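Local coordinates for protein putative deoxyribonuclease yjjV (Escherichia coli, PDB 1ZZM) that probably hydrolyses ester bonds, possibly in DNA, as a TatD-type enzyme with two divalent metal ions in its active site, at residues A31-I36 with E224-V229; L122-D127 with D149-G154; R136-L141 with L163-R168. All blocks are in the same frame, centred on the assembly; numbering follows the deposited sequence.

In the fold
All three contacts belong to the TIM barrel of this TatD-type hydrolase. Interaction 1 lies on the opposite side of the chain's centre from interactions 2 and 3, its centre about 28 Å and about 27 Å from theirs. Helix 138-148 connects interactions 2 and 3: its first turn lies in interaction 3 and the loop after it in interaction 2, nearest atoms about 8 Å apart. Interactions 1 and 3 touch no metal, but the side chain of Ala226 is about 9 Å from that of His9, and that of His138 about 8 Å from that of His133. Interaction 2 is away from the annotated sites, although Leu150's side chain is about 9 Å from a bound zinc ion.

Interaction 1: A31-I36 with E224-V229; sequences AGVGKI and EQAARV
In the TIM barrel, Ala31 and Val33 lead from helix 21-30 into strand 33-39 and pack against Glu224, Ala226 and Ala227, where helix 226-236 begins. The turn between helix and strand is a Schellman motif. Its Gly32 has a positive phi (97°), at which a side chain would press on the carbonyl oxygen of Ala31. Ala31, just before this turn, directs its methyl at the other segment, and its CB lies 3.6 Å from CB of Glu224. Its carbonyl oxygen touches the second alanine of the helix, with Ala31 O 3.6 Å from Ala227 CB, and the two methyl carbons, Ala31 CB and Ala227 CB, are 4.3 Å apart.

Two residues on, at the start of the strand, Val33 continues the apolar patch through a single branch. Its CG1 is anti to the backbone N (chi1 -177°), which leaves CG2 beside that nitrogen and facing the helix start. No hydrogen bond joins the two segments, so the contact rests on these small apolar groups.

Glu224 contributes the root of its side chain. CG sits between the backbone N and the carbonyl carbon (chi1 50°), and the bent chain takes the carboxylate away from Ala31 to a salt bridge with Arg222. The helix start also meets barrel strands, Ala226 touching Leu204 of strand 202-204 and Ala227 touching Phe5 of strand 5-7. Val33 CG2 reaches both the backbone and a methyl, at 4.0 Å from Glu224 CA and 4.0 Å from Ala226 CB.

Interaction 2: L122-D127 with D149-G154; sequences LAKRYD and DLPRTG
Asp127 OD1 accepts a hydrogen bond from Arg152 NE at 2.7 Å, nearly straight with an N-H...O angle of 170°. A second bond, from Arg152 NH2 to Asp127 OD2, has the same length of 2.7 Å and completes a side-on salt bridge with one nitrogen on each oxygen. Both oxygens stay near the guanidinium plane, but the carboxylate is turned 45° against it. OD1 is consequently met from above the carboxylate plane, while OD2 is met on its syn side, somewhat out of plane. Two bonds to one rigid group limit how far either end can rotate. Asp127 brings its carboxylate across with CG anti to the backbone N (chi1 -165°), and the Arg152 chain bends at chi2 to meet it.

Asp127 has positive phi and is the C-prime residue of the Schellman motif ending helix 109-125, with Leu128 N bonded to Ala123 O. Its partner Arg152 lies within a type I beta turn from Leu150 to Thr153. The salt bridge thus ties a helix end to a turn.

Beside it, the contact is apolar. Ala123 CB touches Leu150 CD2 at 3.9 Å. Lys124 crosses Leu150 at about a right angle, its CG 3.9 Å from Leu150 CG, and also rests near Pro151, with CG 4.2 Å from Pro151 CD. The lysine then bends at chi3, and its NZ bonds to the carbonyl oxygen of His148.

The loop of residues 149-153 leads from helix 138-148 into strand 154-156 and passes the last turn of helix 109-125. Ala123 and Leu150 both touch Val130 at the start of strand 130-135, so the end of helix 109-125, the loop and this strand meet here.

Interaction 3: R136-L141 with L163-R168; sequences RTHDKL and LQQAER
His138, in the first turn of helix 138-148, meets Gln165 of helix 163-171 at the edge of its imidazole ring. ND1 gives a weak hydrogen bond to Gln165 OE1 at 3.3 Å, and the ring and amide planes stand 83° apart. The same oxygen takes a stronger bond from Ser162 N, while the histidine ring stacks with Phe159. His138 CB also packs against the amide, 3.6 Å from Gln165 NE2.

Asp139 comes next and holds the other end of that amide. Gln165 NE2 donates to Asp139 OD1 at 3.2 Å, in the amide plane but from well above the carboxylate plane (52° out of it). With Ser162 N and, weakly, His138 ND1 on OE1 and the carboxylate on NE2, the amide orientation is well defined. A water adds a second grip on Asp139 OD1, donating at 2.7 Å, and accepts from Gln164 NE2. Another water, 2.6 Å from Asp139 OD1, accepts from Arg168 NH1 at 2.8 Å. The Asp139 carbonyl oxygen is reached from Arg168 by water too, which accepts from NH2 at 2.6 Å and donates to Asp139 O at 3.1 Å.

These are the starts of consecutive barrel helices, following strand 130-135, which carries the metal ligand His133, and strand 154-156, which His157 directly follows, the side-by-side beta-alpha units of a TIM barrel.

Interaction 1: A31-I36 with E224-V229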
loop_
_atom_site.group_PDB
_atom_site.type_symbol
_atom_site.label_atom_id
_atom_site.label_comp_id
_atom_site.label_asym_id
_atom_site.label_seq_id
_atom_site.Cartn_x
_atom_site.Cartn_y
_atom_site.Cartn_z
ATOM N N ALA A 31 -0.409 -15.119 13.026
ATOM C CA ALA A 31 0.816 -15.113 12.215
ATOM C C ALA A 31 1.711 -13.957 12.626
ATOM O O ALA A 31 2.839 -13.792 12.098
ATOM C CB ALA A 31 0.475 -14.973 10.738
ATOM N N GLY A 32 1.216 -13.142 13.546
ATOM C CA GLY A 32 1.978 -11.990 13.997
ATOM C C GLY A 32 1.583 -10.691 13.287
ATOM O O GLY A 32 2.154 -9.634 13.568
ATOM N N VAL A 33 0.608 -10.757 12.377
ATOM C CA VAL A 33 0.158 -9.554 11.671
ATOM C C VAL A 33 -0.897 -8.888 12.552
ATOM O O VAL A 33 -2.061 -9.232 12.511
ATOM C CB VAL A 33 -0.409 -9.919 10.257
ATOM C CG1 VAL A 33 -0.814 -8.670 9.495
ATOM C CG2 VAL A 33 0.643 -10.678 9.478
ATOM N N GLY A 34 -0.461 -7.900 13.320
ATOM C CA GLY A 34 -1.322 -7.235 14.289
ATOM C C GLY A 34 -2.176 -6.070 13.852
ATOM O O GLY A 34 -3.181 -5.766 14.515
ATOM N N LYS A 35 -1.765 -5.393 12.777
ATOM C CA LYS A 35 -2.536 -4.274 12.229
ATOM C C LYS A 35 -2.506 -4.405 10.715
ATOM O O LYS A 35 -1.551 -4.944 10.131
ATOM C CB LYS A 35 -1.939 -2.919 12.640
ATOM C CG LYS A 35 -2.092 -2.647 14.147
ATOM C CD LYS A 35 -1.522 -1.337 14.567
ATOM C CE LYS A 35 -2.015 -1.002 15.968
ATOM N NZ LYS A 35 -1.748 -2.107 16.922
ATOM N N ILE A 36 -3.548 -3.900 10.076
ATOM C CA ILE A 36 -3.648 -3.965 8.627
ATOM C C ILE A 36 -4.195 -2.627 8.123
ATOM O O ILE A 36 -5.170 -2.121 8.677
ATOM C CB ILE A 36 -4.635 -5.091 8.235
ATOM C CG1 ILE A 36 -4.103 -6.427 8.767
ATOM C CG2 ILE A 36 -4.832 -5.120 6.700
ATOM C CD1 ILE A 36 -5.026 -7.617 8.523
ATOM N N GLU A 224 -2.022 -12.800 6.432
ATOM C CA GLU A 224 -1.057 -13.545 7.233
ATOM C C GLU A 224 0.181 -13.875 6.398
ATOM O O GLU A 224 1.225 -14.194 6.951
ATOM C CB GLU A 224 -1.667 -14.853 7.806
ATOM C CG GLU A 224 -2.360 -15.701 6.777
ATOM C CD GLU A 224 -3.816 -15.331 6.617
ATOM O OE1 GLU A 224 -4.154 -14.127 6.700
ATOM O OE2 GLU A 224 -4.643 -16.239 6.403
ATOM N N GLN A 225 0.062 -13.799 5.074
ATOM C CA GLN A 225 1.188 -14.099 4.208
ATOM C C GLN A 225 2.271 -13.039 4.360
ATOM O O GLN A 225 3.370 -13.219 3.863
ATOM C CB GLN A 225 0.735 -14.225 2.739
ATOM C CG GLN A 225 -0.107 -15.504 2.452
ATOM C CD GLN A 225 0.760 -16.739 2.450
ATOM O OE1 GLN A 225 1.360 -17.089 3.467
ATOM N NE2 GLN A 225 0.861 -17.392 1.295
ATOM N N ALA A 226 1.974 -11.944 5.062
ATOM C CA ALA A 226 2.999 -10.933 5.274
ATOM C C ALA A 226 4.156 -11.564 6.061
ATOM O O ALA A 226 5.313 -11.191 5.874
ATOM C CB ALA A 226 2.436 -9.731 6.042
ATOM N N ALA A 227 3.832 -12.495 6.962
ATOM C CA ALA A 227 4.859 -13.167 7.781
ATOM C C ALA A 227 5.808 -13.958 6.893
ATOM O O ALA A 227 7.013 -14.060 7.183
ATOM C CB ALA A 227 4.202 -14.117 8.809
ATOM N N ARG A 228 5.257 -14.512 5.814
ATOM C CA ARG A 228 6.039 -15.284 4.849
ATOM C C ARG A 228 6.884 -14.306 3.990
ATOM O O ARG A 228 8.070 -14.566 3.699
ATOM C CB ARG A 228 5.076 -16.108 4.000
ATOM C CG ARG A 228 5.664 -17.326 3.310
ATOM C CD ARG A 228 4.576 -18.073 2.518
ATOM N NE ARG A 228 3.603 -18.750 3.377
ATOM C CZ ARG A 228 3.844 -19.884 4.034
ATOM N NH1 ARG A 228 5.031 -20.480 3.941
ATOM N NH2 ARG A 228 2.895 -20.431 4.778
ATOM N N VAL A 229 6.301 -13.171 3.597
ATOM C CA VAL A 229 7.061 -12.176 2.828
ATOM C C VAL A 229 8.267 -11.785 3.683
ATOM O O VAL A 229 9.386 -11.725 3.194
ATOM C CB VAL A 229 6.222 -10.898 2.547
ATOM C CG1 VAL A 229 7.099 -9.776 1.890
ATOM C CG2 VAL A 229 5.093 -11.241 1.631
#

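Interaction 2: L122-D127 with D149-G154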
loop_
_atom_site.group_PDB
_atom_site.type_symbol
_atom_site.label_atom_id
_atom_site.label_comp_id
_atom_site.label_asym_id
_atom_site.label_seq_id
_atom_site.Cartn_x
_atom_site.Cartn_y
_atom_site.Cartn_z
ATOM N N LEU A 122 -5.260 16.916 -2.479
ATOM C CA LEU A 122 -6.016 16.668 -1.260
ATOM C C LEU A 122 -5.126 16.170 -0.123
ATOM O O LEU A 122 -5.292 16.579 1.030
ATOM C CB LEU A 122 -7.151 15.674 -1.495
ATOM C CG LEU A 122 -8.323 16.283 -2.262
ATOM C CD1 LEU A 122 -9.337 15.223 -2.705
ATOM C CD2 LEU A 122 -8.990 17.319 -1.346
ATOM N N ALA A 123 -4.163 15.316 -0.450
ATOM C CA ALA A 123 -3.252 14.808 0.566
ATOM C C ALA A 123 -2.481 15.995 1.131
ATOM O O ALA A 123 -2.246 16.050 2.339
ATOM C CB ALA A 123 -2.302 13.765 -0.023
ATOM N N LYS A 124 -2.095 16.941 0.276
ATOM C CA LYS A 124 -1.367 18.115 0.764
ATOM C C LYS A 124 -2.240 18.974 1.643
ATOM O O LYS A 124 -1.806 19.428 2.700
ATOM C CB LYS A 124 -0.830 18.952 -0.399
ATOM C CG LYS A 124 0.462 18.364 -0.957
ATOM C CD LYS A 124 0.782 18.857 -2.369
ATOM C CE LYS A 124 1.293 20.257 -2.384
ATOM N NZ LYS A 124 1.737 20.575 -3.782
ATOM N N ARG A 125 -3.479 19.188 1.206
ATOM C CA ARG A 125 -4.415 20.021 1.958
ATOM C C ARG A 125 -4.693 19.457 3.353
ATOM O O ARG A 125 -4.749 20.190 4.348
ATOM C CB ARG A 125 -5.752 20.139 1.201
ATOM C CG ARG A 125 -6.789 20.963 1.966
ATOM C CD ARG A 125 -8.098 21.099 1.209
ATOM N NE ARG A 125 -9.129 21.738 2.027
ATOM C CZ ARG A 125 -10.383 21.923 1.633
ATOM N NH1 ARG A 125 -10.768 21.505 0.432
ATOM N NH2 ARG A 125 -11.243 22.550 2.430
ATOM N N TYR A 126 -4.870 18.150 3.429
ATOM C CA TYR A 126 -5.192 17.528 4.700
ATOM C C TYR A 126 -3.994 16.957 5.452
ATOM O O TYR A 126 -4.177 16.295 6.472
ATOM C CB TYR A 126 -6.271 16.476 4.462
ATOM C CG TYR A 126 -7.598 17.138 4.112
ATOM C CD1 TYR A 126 -8.319 17.817 5.095
ATOM C CD2 TYR A 126 -8.082 17.177 2.793
ATOM C CE1 TYR A 126 -9.485 18.521 4.794
ATOM C CE2 TYR A 126 -9.267 17.896 2.474
ATOM C CZ TYR A 126 -9.954 18.557 3.491
ATOM O OH TYR A 126 -11.128 19.239 3.246
ATOM N N ASP A 127 -2.794 17.213 4.920
ATOM C CA ASP A 127 -1.529 16.792 5.541
ATOM C C ASP A 127 -1.486 15.283 5.765
ATOM O O ASP A 127 -1.314 14.818 6.888
ATOM C CB ASP A 127 -1.388 17.567 6.875
ATOM C CG ASP A 127 0.038 17.516 7.475
ATOM O OD1 ASP A 127 1.030 17.369 6.735
ATOM O OD2 ASP A 127 0.150 17.637 8.714
ATOM N N ASP A 149 5.717 17.724 -4.521
ATOM C CA ASP A 149 6.371 17.815 -3.219
ATOM C C ASP A 149 5.440 17.730 -2.012
ATOM O O ASP A 149 5.175 18.723 -1.325
ATOM C CB ASP A 149 7.155 19.137 -3.232
ATOM C CG ASP A 149 7.964 19.361 -1.982
ATOM O OD1 ASP A 149 8.460 18.386 -1.361
ATOM O OD2 ASP A 149 8.111 20.546 -1.635
ATOM N N LEU A 150 4.941 16.536 -1.755
ATOM C CA LEU A 150 4.044 16.323 -0.624
ATOM C C LEU A 150 4.898 16.208 0.630
ATOM O O LEU A 150 5.764 15.343 0.708
ATOM C CB LEU A 150 3.249 15.021 -0.795
ATOM C CG LEU A 150 2.152 15.010 -1.855
ATOM C CD1 LEU A 150 2.787 15.057 -3.228
ATOM C CD2 LEU A 150 1.279 13.754 -1.683
ATOM N N PRO A 151 4.656 17.066 1.638
ATOM C CA PRO A 151 5.425 17.031 2.885
ATOM C C PRO A 151 5.429 15.652 3.566
ATOM O O PRO A 151 6.437 15.237 4.143
ATOM C CB PRO A 151 4.709 18.059 3.756
ATOM C CG PRO A 151 4.219 19.032 2.787
ATOM C CD PRO A 151 3.682 18.174 1.663
ATOM N N ARG A 152 4.307 14.939 3.499
ATOM C CA ARG A 152 4.234 13.633 4.170
ATOM C C ARG A 152 4.571 12.443 3.315
ATOM O O ARG A 152 4.508 11.307 3.794
ATOM C CB ARG A 152 2.834 13.425 4.728
ATOM C CG ARG A 152 2.402 14.525 5.649
ATOM C CD ARG A 152 3.183 14.462 6.955
ATOM N NE ARG A 152 2.620 15.443 7.873
ATOM C CZ ARG A 152 2.927 15.544 9.161
ATOM N NH1 ARG A 152 3.811 14.715 9.719
ATOM N NH2 ARG A 152 2.342 16.489 9.889
ATOM N N THR A 153 4.955 12.717 2.073
ATOM C CA THR A 153 5.242 11.714 1.069
ATOM C C THR A 153 4.300 10.507 1.121
ATOM O O THR A 153 3.091 10.702 1.049
ATOM C CB THR A 153 6.755 11.277 1.059
ATOM O OG1 THR A 153 7.104 10.628 2.291
ATOM C CG2 THR A 153 7.634 12.546 0.835
ATOM N N GLY A 154 4.849 9.296 1.193
ATOM C CA GLY A 154 4.014 8.108 1.162
ATOM C C GLY A 154 4.813 6.856 0.831
ATOM O O GLY A 154 6.025 6.795 1.070
#

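Interaction 3: R136-L141 with L163-R168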
loop_
_atom_site.group_PDB
_atom_site.type_symbol
_atom_site.label_atom_id
_atom_site.label_comp_id
_atom_site.label_asym_id
_atom_site.label_seq_id
_atom_site.Cartn_x
_atom_site.Cartn_y
_atom_site.Cartn_z
ATOM N N ARG A 136 4.158 -0.173 -14.376
ATOM C CA ARG A 136 4.754 0.247 -15.639
ATOM C C ARG A 136 4.705 1.760 -15.798
ATOM O O ARG A 136 4.788 2.273 -16.913
ATOM C CB ARG A 136 4.016 -0.407 -16.813
ATOM C CG ARG A 136 4.276 -1.903 -16.944
ATOM C CD ARG A 136 3.454 -2.516 -18.089
ATOM N NE ARG A 136 3.873 -3.888 -18.378
ATOM C CZ ARG A 136 3.046 -4.927 -18.505
ATOM N NH1 ARG A 136 1.728 -4.767 -18.368
ATOM N NH2 ARG A 136 3.541 -6.134 -18.770
ATOM N N THR A 137 4.601 2.470 -14.677
ATOM C CA THR A 137 4.477 3.932 -14.656
ATOM C C THR A 137 5.431 4.561 -13.636
ATOM O O THR A 137 5.226 5.707 -13.212
ATOM C CB THR A 137 3.029 4.316 -14.233
ATOM O OG1 THR A 137 2.700 3.623 -13.022
ATOM C CG2 THR A 137 2.031 3.881 -15.298
ATOM N N HIS A 138 6.489 3.849 -13.251
ATOM C CA HIS A 138 7.372 4.425 -12.210
ATOM C C HIS A 138 8.016 5.776 -12.533
ATOM O O HIS A 138 8.070 6.662 -11.671
ATOM C CB HIS A 138 8.465 3.425 -11.831
ATOM C CG HIS A 138 7.933 2.205 -11.144
ATOM N ND1 HIS A 138 8.561 0.977 -11.204
ATOM C CD2 HIS A 138 6.788 2.011 -10.447
ATOM C CE1 HIS A 138 7.822 0.076 -10.577
ATOM N NE2 HIS A 138 6.739 0.677 -10.111
ATOM N N ASP A 139 8.521 5.925 -13.755
ATOM C CA ASP A 139 9.169 7.160 -14.162
ATOM C C ASP A 139 8.183 8.335 -14.137
ATOM O O ASP A 139 8.479 9.383 -13.588
ATOM C CB ASP A 139 9.765 6.999 -15.567
ATOM C CG ASP A 139 10.865 5.939 -15.621
ATOM O OD1 ASP A 139 11.373 5.487 -14.565
ATOM O OD2 ASP A 139 11.227 5.546 -16.746
ATOM N N LYS A 140 7.009 8.142 -14.719
ATOM C CA LYS A 140 5.992 9.187 -14.751
ATOM C C LYS A 140 5.513 9.518 -13.353
ATOM O O LYS A 140 5.374 10.688 -13.007
ATOM C CB LYS A 140 4.809 8.749 -15.617
ATOM C CG LYS A 140 5.042 8.962 -17.112
ATOM C CD LYS A 140 5.140 10.466 -17.415
ATOM C CE LYS A 140 5.145 10.754 -18.904
ATOM N NZ LYS A 140 5.414 12.206 -19.164
ATOM N N LEU A 141 5.291 8.490 -12.533
ATOM C CA LEU A 141 4.817 8.729 -11.172
ATOM C C LEU A 141 5.864 9.547 -10.433
ATOM O O LEU A 141 5.532 10.515 -9.767
ATOM C CB LEU A 141 4.559 7.401 -10.439
ATOM C CG LEU A 141 4.175 7.600 -8.965
ATOM C CD1 LEU A 141 2.898 8.443 -8.892
ATOM C CD2 LEU A 141 3.965 6.247 -8.283
ATOM N N LEU A 163 16.430 -0.879 -9.851
ATOM C CA LEU A 163 17.055 -0.238 -8.709
ATOM C C LEU A 163 16.966 1.276 -8.884
ATOM O O LEU A 163 16.689 2.005 -7.925
ATOM C CB LEU A 163 18.514 -0.667 -8.621
ATOM C CG LEU A 163 19.285 -0.103 -7.438
ATOM C CD1 LEU A 163 18.578 -0.466 -6.195
ATOM C CD2 LEU A 163 20.695 -0.662 -7.421
ATOM N N GLN A 164 17.229 1.772 -10.096
ATOM C CA GLN A 164 17.140 3.235 -10.281
ATOM C C GLN A 164 15.741 3.765 -9.971
ATOM O O GLN A 164 15.587 4.834 -9.372
ATOM C CB GLN A 164 17.574 3.654 -11.703
ATOM C CG GLN A 164 17.309 5.142 -12.021
ATOM C CD GLN A 164 15.899 5.375 -12.549
ATOM O OE1 GLN A 164 15.276 6.406 -12.277
ATOM N NE2 GLN A 164 15.400 4.429 -13.315
ATOM N N GLN A 165 14.711 3.017 -10.345
ATOM C CA GLN A 165 13.360 3.498 -10.075
ATOM C C GLN A 165 13.075 3.532 -8.587
ATOM O O GLN A 165 12.483 4.496 -8.099
ATOM C CB GLN A 165 12.330 2.635 -10.803
ATOM C CG GLN A 165 12.409 2.847 -12.306
ATOM C CD GLN A 165 11.590 1.849 -13.076
ATOM O OE1 GLN A 165 11.494 0.650 -12.693
ATOM N NE2 GLN A 165 11.003 2.314 -14.196
ATOM N N ALA A 166 13.507 2.497 -7.865
ATOM C CA ALA A 166 13.311 2.454 -6.412
ATOM C C ALA A 166 14.077 3.564 -5.727
ATOM O O ALA A 166 13.519 4.289 -4.898
ATOM C CB ALA A 166 13.748 1.106 -5.850
ATOM N N GLU A 167 15.358 3.709 -6.067
ATOM C CA GLU A 167 16.184 4.745 -5.448
ATOM C C GLU A 167 15.628 6.137 -5.713
ATOM O O GLU A 167 15.663 6.988 -4.836
ATOM C CB GLU A 167 17.635 4.656 -5.934
ATOM C CG GLU A 167 18.300 3.325 -5.598
ATOM C CD GLU A 167 19.783 3.312 -5.961
ATOM O OE1 GLU A 167 20.148 3.903 -6.999
ATOM O OE2 GLU A 167 20.571 2.700 -5.210
ATOM N N ARG A 168 15.083 6.367 -6.906
ATOM C CA ARG A 168 14.500 7.680 -7.188
ATOM C C ARG A 168 13.323 7.956 -6.254
ATOM O O ARG A 168 13.143 9.072 -5.800
ATOM C CB ARG A 168 14.029 7.781 -8.634
ATOM C CG ARG A 168 13.505 9.171 -9.019
ATOM C CD ARG A 168 13.124 9.138 -10.493
ATOM N NE ARG A 168 12.599 10.389 -11.020
ATOM C CZ ARG A 168 12.120 10.519 -12.254
ATOM N NH1 ARG A 168 12.114 9.477 -13.077
ATOM N NH2 ARG A 168 11.622 11.679 -12.661
HETATM O O HOH W 1 10.951 5.796 -10.166
HETATM O O HOH W 2 12.192 6.737 -12.428
HETATM O O HOH W 3 13.828 4.710 -15.471
HETATM O O HOH W 4 10.803 10.791 -15.013
#